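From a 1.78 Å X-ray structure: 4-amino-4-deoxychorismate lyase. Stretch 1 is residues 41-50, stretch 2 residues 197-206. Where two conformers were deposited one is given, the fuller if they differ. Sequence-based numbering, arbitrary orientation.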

# COMPACT_ATOMS: atom_id res chain seq x y z
N SER B 41 0.80 -26.19 7.37
CA SER B 41 -0.60 -26.25 7.67
C SER B 41 -1.43 -25.52 6.59
O SER B 41 -1.21 -24.33 6.28
CB SER B 41 -0.79 -25.55 9.01
OG SER B 41 -2.13 -25.50 9.42
N PHE B 42 -2.41 -26.23 6.04
CA PHE B 42 -3.33 -25.68 5.04
C PHE B 42 -2.66 -25.11 3.80
O PHE B 42 -3.11 -24.13 3.24
CB PHE B 42 -4.34 -24.73 5.69
CG PHE B 42 -5.05 -25.40 6.79
CD1 PHE B 42 -6.14 -26.21 6.53
CD2 PHE B 42 -4.52 -25.37 8.06
CE1 PHE B 42 -6.74 -26.92 7.55
CE2 PHE B 42 -5.10 -26.06 9.08
CZ PHE B 42 -6.22 -26.83 8.83
N ALA B 43 -1.62 -25.81 3.36
CA ALA B 43 -0.87 -25.40 2.18
C ALA B 43 -1.79 -25.17 0.97
O ALA B 43 -1.55 -24.26 0.21
CB ALA B 43 0.17 -26.45 1.82
N TYR B 44 -2.81 -26.01 0.82
CA TYR B 44 -3.75 -25.87 -0.30
C TYR B 44 -4.49 -24.54 -0.21
O TYR B 44 -4.52 -23.78 -1.17
CB TYR B 44 -4.75 -27.04 -0.41
CG TYR B 44 -5.77 -26.73 -1.47
CD1 TYR B 44 -7.01 -26.25 -1.13
CD2 TYR B 44 -5.45 -26.83 -2.82
CE1 TYR B 44 -7.93 -25.91 -2.08
CE2 TYR B 44 -6.39 -26.48 -3.80
CZ TYR B 44 -7.63 -26.02 -3.40
OH TYR B 44 -8.60 -25.66 -4.30
N MSE B 45 -5.09 -24.26 0.95
CA MSE B 45 -5.87 -23.03 1.05
C MSE B 45 -5.04 -21.77 0.81
O MSE B 45 -5.54 -20.81 0.21
CB MSE B 45 -6.67 -22.98 2.37
CG MSE B 45 -7.76 -24.03 2.42
SE MSE B 45 -8.67 -24.02 4.15
CE MSE B 45 -9.79 -22.53 3.73
N HIS B 46 -3.79 -21.77 1.26
CA HIS B 46 -2.86 -20.67 0.98
C HIS B 46 -2.55 -20.54 -0.51
O HIS B 46 -2.55 -19.45 -1.06
CB HIS B 46 -1.57 -20.87 1.78
CG HIS B 46 -1.74 -20.61 3.24
ND1 HIS B 46 -1.92 -19.34 3.75
CD2 HIS B 46 -1.73 -21.46 4.30
CE1 HIS B 46 -2.06 -19.42 5.06
NE2 HIS B 46 -1.92 -20.68 5.43
N TRP B 47 -2.28 -21.67 -1.16
CA TRP B 47 -2.06 -21.67 -2.63
C TRP B 47 -3.27 -21.15 -3.39
O TRP B 47 -3.16 -20.40 -4.36
CB TRP B 47 -1.72 -23.12 -3.05
CG TRP B 47 -1.52 -23.36 -4.50
CD1 TRP B 47 -0.37 -23.15 -5.23
CD2 TRP B 47 -2.50 -23.86 -5.41
NE1 TRP B 47 -0.58 -23.52 -6.54
CE2 TRP B 47 -1.88 -23.95 -6.68
CE3 TRP B 47 -3.84 -24.24 -5.28
CZ2 TRP B 47 -2.56 -24.39 -7.81
CZ3 TRP B 47 -4.52 -24.68 -6.40
CH2 TRP B 47 -3.87 -24.77 -7.64
N GLU B 48 -4.44 -21.59 -2.97
CA GLU B 48 -5.69 -21.21 -3.63
C GLU B 48 -5.90 -19.70 -3.57
O GLU B 48 -6.23 -19.06 -4.55
CB GLU B 48 -6.86 -21.91 -2.96
CG GLU B 48 -8.25 -21.54 -3.43
CD GLU B 48 -9.36 -22.24 -2.64
OE1 GLU B 48 -9.26 -22.38 -1.39
OE2 GLU B 48 -10.33 -22.66 -3.28
N ARG B 49 -5.76 -19.16 -2.36
CA ARG B 49 -5.99 -17.74 -2.15
C ARG B 49 -4.96 -16.92 -2.92
O ARG B 49 -5.29 -15.96 -3.58
CB ARG B 49 -5.92 -17.39 -0.66
CG ARG B 49 -6.17 -15.90 -0.42
CD ARG B 49 -6.42 -15.58 1.04
NE ARG B 49 -5.23 -15.83 1.86
CZ ARG B 49 -5.23 -15.77 3.18
NH1 ARG B 49 -6.32 -15.38 3.85
NH2 ARG B 49 -4.12 -16.04 3.85
N LEU B 50 -3.70 -17.32 -2.84
CA LEU B 50 -2.62 -16.59 -3.55
C LEU B 50 -2.90 -16.59 -5.04
O LEU B 50 -2.79 -15.54 -5.67
CB LEU B 50 -1.23 -17.16 -3.24
CG LEU B 50 -0.00 -16.54 -3.91
CD1 LEU B 50 0.02 -15.04 -3.70
CD2 LEU B 50 1.27 -17.24 -3.38
N ILE B 197 -13.28 -7.03 4.21
CA ILE B 197 -12.25 -7.67 5.03
C ILE B 197 -11.41 -8.59 4.18
O ILE B 197 -11.78 -8.95 3.05
CB ILE B 197 -12.89 -8.53 6.17
CG1 ILE B 197 -13.77 -9.64 5.60
CG2 ILE B 197 -13.68 -7.64 7.15
CD1 ILE B 197 -14.24 -10.72 6.63
N LEU B 198 -10.25 -8.94 4.71
CA LEU B 198 -9.43 -10.02 4.17
C LEU B 198 -10.14 -11.31 4.55
O LEU B 198 -10.38 -11.54 5.74
CB LEU B 198 -8.03 -9.96 4.78
CG LEU B 198 -6.86 -10.59 4.03
CD1 LEU B 198 -6.92 -12.07 4.13
CD2 LEU B 198 -6.84 -10.15 2.54
N PRO B 199 -10.48 -12.17 3.56
CA PRO B 199 -11.14 -13.45 3.84
C PRO B 199 -10.15 -14.44 4.41
O PRO B 199 -9.52 -15.21 3.69
CB PRO B 199 -11.63 -13.90 2.47
CG PRO B 199 -10.58 -13.33 1.52
CD PRO B 199 -10.12 -12.04 2.12
N GLY B 200 -9.94 -14.38 5.72
CA GLY B 200 -8.90 -15.19 6.33
C GLY B 200 -9.17 -16.68 6.19
O GLY B 200 -10.34 -17.15 6.17
N ILE B 201 -8.07 -17.43 6.09
CA ILE B 201 -8.14 -18.89 6.06
C ILE B 201 -8.59 -19.41 7.43
O ILE B 201 -9.34 -20.37 7.50
CB ILE B 201 -6.80 -19.52 5.64
CG1 ILE B 201 -6.57 -19.24 4.13
CG2 ILE B 201 -6.73 -21.04 5.90
CD1 ILE B 201 -5.13 -19.44 3.69
N THR B 202 -8.09 -18.81 8.50
CA THR B 202 -8.39 -19.30 9.84
C THR B 202 -9.85 -19.05 10.13
O THR B 202 -10.56 -19.93 10.61
CB THR B 202 -7.44 -18.68 10.91
OG1 THR B 202 -6.08 -18.78 10.46
CG2 THR B 202 -7.55 -19.42 12.24
N ARG B 203 -10.30 -17.84 9.78
CA ARG B 203 -11.72 -17.45 9.83
C ARG B 203 -12.59 -18.46 9.11
O ARG B 203 -13.59 -18.92 9.64
CB ARG B 203 -11.87 -16.05 9.19
CG ARG B 203 -13.31 -15.58 8.92
CD ARG B 203 -13.36 -14.31 8.06
NE ARG B 203 -14.73 -13.80 7.90
CZ ARG B 203 -15.67 -14.31 7.08
NH1 ARG B 203 -15.42 -15.34 6.30
NH2 ARG B 203 -16.89 -13.79 7.07
N ALA B 204 -12.22 -18.79 7.87
CA ALA B 204 -12.97 -19.77 7.07
C ALA B 204 -13.04 -21.15 7.73
O ALA B 204 -14.10 -21.80 7.73
CB ALA B 204 -12.34 -19.88 5.66
N ARG B 205 -11.90 -21.60 8.27
CA ARG B 205 -11.82 -22.91 8.96
C ARG B 205 -12.72 -22.93 10.19
O ARG B 205 -13.42 -23.91 10.45
CB ARG B 205 -10.39 -23.25 9.37
CG ARG B 205 -9.43 -23.59 8.21
CD ARG B 205 -8.00 -23.57 8.73
NE ARG B 205 -7.86 -24.49 9.86
CZ ARG B 205 -6.98 -24.38 10.86
NH1 ARG B 205 -6.08 -23.40 10.90
NH2 ARG B 205 -6.98 -25.29 11.84
N LEU B 206 -12.69 -21.84 10.94
CA LEU B 206 -13.49 -21.72 12.16
C LEU B 206 -14.99 -21.80 11.84
O LEU B 206 -15.73 -22.52 12.49
CB LEU B 206 -13.12 -20.42 12.89
CG LEU B 206 -13.64 -20.20 14.30
CD1 LEU B 206 -12.75 -19.22 14.99
CD2 LEU B 206 -15.10 -19.75 14.32

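Each stretch begins as loop and turns into a helix that runs on beyond it: residues 43-50 follow Phe42 at the N-cap position, and residues 201-206 follow Gly200 at the same position. The axes come no closer than 11.3 Å, and their N-to-C directions differ by 123°, so the helices cross steeply and side chains must fill the gap. The backbones are nearest where Met45 CA lies 6.9 Å from Ile201 CA.

Ile201 is the centre of the contact, with the largest area covered by the opposite stretch. Its CA-to-CB bond points toward the first helix, and its extended chi2 (t) carries CD1 over one face of the His46 ring, 3.4 Å from the ring centroid, in a CH-pi contact. The same CD1 lies over a face of the Arg49 guanidinium, 3.6 Å from Arg49 NH2. A branched aliphatic chain suits this place, since the CD1 methyl can meet two flat groups while Ile201 CG2 packs 4.0 Å from Met45 SE.

Met45, a selenomethionine, adds a long, flexible apolar chain: its CE reaches to 4.2 Å from Ala204 CB, where the small alanine presents just a methyl.

Two arginines work differently. Arg49 reaches the loop before the second helix with one polar contact: NH1 donates a hydrogen bond to Pro199 O at 3.2 Å, with a bent N-H...O angle of 138°. The carbonyl lies near the guanidinium plane, where the N-H groups point, leaving the face free for Ile201. Arg49 NH1 is also 3.5 Å from Ile201 N, but both are donors and no bond forms.

Arg205 instead lays its aliphatic stem on Phe42. Its CD sits 3.6 Å from the ring centroid, only 6° off the normal, and NE is 3.0 Å from Phe42 CZ; the ring face takes the methylene, and the guanidinium runs on past the ring's rim.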